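Amidohydrolase (Thermotoga maritima, PDB 3OOQ) is an amidohydrolase, a metal-dependent hydrolase of the amidohydrolase family that possibly opens the ring of allantoin as an allantoinase. Local coordinates at the interface of chains A and B. Coordinates in Å, arbitrary orientation; residue numbers count along the deposited sequence, not the author numbering. Chains: chain A/B, amidohydrolase.

Contact 1: the interface of chains A and B. Residues chain A 169-171, 173-174; chain B 81-82, 91.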
# COMPACT_ATOMS: atom_id res chain seq x y z
N PRO A 169 -1.73 12.96 -18.10
CA PRO A 169 -0.39 13.06 -18.68
C PRO A 169 0.73 13.00 -17.65
O PRO A 169 0.62 13.57 -16.57
CB PRO A 169 -0.39 14.46 -19.29
CG PRO A 169 -1.24 15.29 -18.30
CD PRO A 169 -2.32 14.30 -17.83
N SER A 170 1.82 12.33 -18.01
CA SER A 170 3.02 12.36 -17.20
C SER A 170 4.16 13.10 -17.91
O SER A 170 5.22 13.29 -17.33
CB SER A 170 3.45 10.95 -16.81
OG SER A 170 3.67 10.16 -17.98
N THR A 171 3.92 13.55 -19.15
CA THR A 171 4.94 14.23 -19.96
C THR A 171 4.28 15.42 -20.63
O THR A 171 3.04 15.47 -20.75
CB THR A 171 5.49 13.34 -21.12
OG1 THR A 171 4.42 13.02 -22.03
CG2 THR A 171 6.11 12.03 -20.59
N MSE A 173 4.28 15.94 -23.77
CA MSE A 173 3.59 15.38 -24.94
C MSE A 173 2.17 14.99 -24.56
O MSE A 173 1.24 15.22 -25.34
CB MSE A 173 4.28 14.11 -25.47
CG MSE A 173 5.76 14.21 -25.80
SE MSE A 173 6.43 12.54 -26.64
CE MSE A 173 6.09 11.31 -25.11
N GLY A 174 2.02 14.37 -23.38
CA GLY A 174 0.73 13.90 -22.89
C GLY A 174 -0.21 15.07 -22.58
O GLY A 174 -1.40 15.00 -22.87
N ASN B 81 8.53 9.62 -22.71
CA ASN B 81 7.68 8.43 -22.64
C ASN B 81 6.40 8.70 -21.87
O ASN B 81 6.43 8.85 -20.64
CB ASN B 81 8.43 7.27 -21.94
CG ASN B 81 9.38 6.52 -22.86
OD1 ASN B 81 8.98 5.91 -23.86
ND2 ASN B 81 10.64 6.51 -22.49
N GLU B 82 5.27 8.75 -22.56
CA GLU B 82 3.99 8.86 -21.87
C GLU B 82 3.56 7.47 -21.36
O GLU B 82 2.62 6.85 -21.87
CB GLU B 82 2.93 9.51 -22.78
CG GLU B 82 1.61 9.87 -22.11
CD GLU B 82 1.81 10.64 -20.83
OE1 GLU B 82 1.59 10.03 -19.76
OE2 GLU B 82 2.22 11.83 -20.87
N VAL B 91 0.01 11.43 -29.07
CA VAL B 91 0.97 12.39 -28.48
C VAL B 91 2.13 12.65 -29.44
O VAL B 91 2.49 11.78 -30.23
CB VAL B 91 1.46 11.98 -27.05
CG1 VAL B 91 0.26 11.62 -26.12
CG2 VAL B 91 2.45 10.80 -27.10
O HOH W 1 5.55 8.33 -17.67
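The carboxylate of B:Glu82 meets chain A through both faces and its outer edge. One face is overhung by the hydroxyls of A:Ser170 and A:Thr171, while CA of A:Pro169 and CA of A:Gly174 lie toward the other, displaced toward the OE2 rim. At the edge between the two oxygens sits the backbone N of A:Ser170. In this amidohydrolase-family protein the site is a helix N-cap: A:Thr171 precedes helix 172-198, and its OG1 accepts a hydrogen bond from the backbone N of A:Gly174 (3.1 Å).

Each carboxylate oxygen receives a backbone N-H and a hydroxyl. B:Glu82 OE1 takes A:Ser170 N at 2.9 Å through its syn lone pair, and A:Ser170 OG at 2.7 Å from 45° above the plane. B:Glu82 OE2 accepts A:Thr171 OG1 at 2.8 Å from 38° out of the plane, and A:Thr171 N at 3.0 Å from the same face. A bend at chi2 (50°) turns the carboxylate of B:Glu82 into this nest, where the helix N-terminus probably favours its negative charge. With an alanine at B:Glu82, the two N-H groups and two hydroxyls would probably lose their common acceptor, and the helix start its anionic partner.

Around the carboxylate, water 1 bridges A:Ser170 OG to the carbonyl O of B:Asn81. Selenomethionine A:Met173 bends at its last torsion, bringing its methyl CE to 3.7 Å from the backbone N of B:Glu82. CB of A:Met173 packs against CB of B:Val91 at 3.9 Å, and B:Val91 CG1 lies 4.0 Å from A:Gly174 CA.

Contact 2: the interface of chains A and B. Residues chain A 173, 176, 180, 235, 238; chain B 91-92, 95.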
# COMPACT_ATOMS: atom_id res chain seq x y z
N MSE A 173 4.28 15.94 -23.77
CA MSE A 173 3.59 15.38 -24.94
C MSE A 173 2.17 14.99 -24.56
O MSE A 173 1.24 15.22 -25.34
CB MSE A 173 4.28 14.11 -25.47
CG MSE A 173 5.76 14.21 -25.80
SE MSE A 173 6.43 12.54 -26.64
CE MSE A 173 6.09 11.31 -25.11
N ALA A 176 -0.24 18.11 -23.93
CA ALA A 176 -0.72 18.60 -25.21
C ALA A 176 -1.75 17.67 -25.85
O ALA A 176 -2.71 18.14 -26.47
CB ALA A 176 0.48 18.84 -26.19
N ARG A 180 -5.63 18.53 -26.93
CA ARG A 180 -5.98 18.33 -28.33
C ARG A 180 -7.12 17.32 -28.47
O ARG A 180 -8.05 17.52 -29.28
CB ARG A 180 -4.73 17.89 -29.12
CG ARG A 180 -4.88 17.92 -30.62
CD ARG A 180 -3.58 17.59 -31.35
NE ARG A 180 -2.78 18.77 -31.62
CZ ARG A 180 -1.61 19.05 -31.05
NH1 ARG A 180 -0.97 20.17 -31.39
NH2 ARG A 180 -1.06 18.23 -30.16
N THR A 235 3.63 26.01 -27.53
CA THR A 235 2.72 24.86 -27.64
C THR A 235 1.27 25.33 -27.41
O THR A 235 0.36 24.97 -28.18
CB THR A 235 3.07 23.73 -26.65
OG1 THR A 235 4.38 23.21 -26.94
CG2 THR A 235 2.05 22.56 -26.75
N ARG A 238 0.24 27.16 -30.49
CA ARG A 238 -0.02 26.19 -31.58
C ARG A 238 -1.39 25.56 -31.46
O ARG A 238 -2.10 25.45 -32.45
CB ARG A 238 1.01 25.05 -31.61
CG ARG A 238 2.33 25.39 -32.29
CD ARG A 238 3.09 24.10 -32.76
NE ARG A 238 3.36 23.15 -31.68
CZ ARG A 238 4.25 23.35 -30.70
NH1 ARG A 238 4.96 24.47 -30.63
NH2 ARG A 238 4.42 22.41 -29.78
N VAL B 91 0.01 11.43 -29.07
CA VAL B 91 0.97 12.39 -28.48
C VAL B 91 2.13 12.65 -29.44
O VAL B 91 2.49 11.78 -30.23
CB VAL B 91 1.46 11.98 -27.05
CG1 VAL B 91 0.26 11.62 -26.12
CG2 VAL B 91 2.45 10.80 -27.10
N LYS B 92 2.73 13.84 -29.38
CA LYS B 92 3.78 14.19 -30.35
C LYS B 92 5.09 14.55 -29.64
O LYS B 92 5.09 15.38 -28.70
CB LYS B 92 3.37 15.37 -31.24
CG LYS B 92 2.03 15.24 -31.99
CD LYS B 92 1.78 16.47 -32.90
CE LYS B 92 2.31 16.31 -34.36
NZ LYS B 92 3.52 15.41 -34.54
N ASP B 95 5.68 18.22 -29.15
CA ASP B 95 5.05 18.86 -28.01
C ASP B 95 5.82 18.66 -26.70
O ASP B 95 5.40 19.13 -25.65
CB ASP B 95 3.63 18.34 -27.86
CG ASP B 95 2.74 18.73 -29.02
OD1 ASP B 95 3.00 19.77 -29.65
OD2 ASP B 95 1.77 17.99 -29.30
O HOH W 2 1.28 15.76 -28.09
O HOH W 3 5.09 21.98 -24.56
O HOH W 4 1.70 20.81 -31.62
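The 3-10 helix 93-96 of chain B presents B:Asp95 to helices 172-198 and 230-243 of chain A, where two arginines bind it in salt bridges. A:Arg238 NH2 gives B:Asp95 OD1 a nearly straight hydrogen bond (3.0 Å, 171° at H), directed at the anti lone pair, with the acceptor lying in the guanidinium plane. A:Arg180 NH2 reaches B:Asp95 OD2 at 3.0 Å on the syn side, but 25° out of the carboxylate plane. The arginine extends with CG anti to its backbone N (chi1 -169°) before bending at chi3, which carries NH2 back to the aspartate.

Water 4 joins both guanidinium groups to the carboxylate: it lies 2.6 Å from B:Asp95 OD1 and also contacts A:Arg238 NE and A:Arg180 NH1. CA of A:Thr235 lies over one face of the A:Arg238 guanidinium, probably limiting its tilt. The other carboxylate oxygen, B:Asp95 OD2, has water 2 at 2.6 Å, which is shared with A:Met173 O and B:Lys92 N. Water 3 connects A:Thr235 OG1 to the carbonyl O of B:Asp95.

CB of A:Ala176 packs against CB of B:Asp95 at 3.6 Å, an apolar contact that probably helps to place the carboxylate. Separately, A:Met173 CG makes a van der Waals contact with B:Lys92 O. A:Met173, A:Ala176 and A:Arg180, spaced three or four residues apart, form one side of helix 172-198, while A:Thr235 and A:Arg238 come from helix 230-243, one turn apart.

Contact 1 and contact 2 are neighbouring patches of one interface, the centres of their C-alpha atoms about 9 Å apart. They share A:Met173 and B:Val91. Along helix 172-198, contact 1 takes the first turn and the residues just before it, while contact 2 continues to A:Arg180, joined by helix 230-243. Each patch sets an acidic side chain of chain B against chain A, so two carboxylates probably help to hold the start and body of helix 172-198 there. The whole interface is not an exact two-fold, so these contacts need not recur with chains exchanged. The structure alone does not show the oligomer in solution.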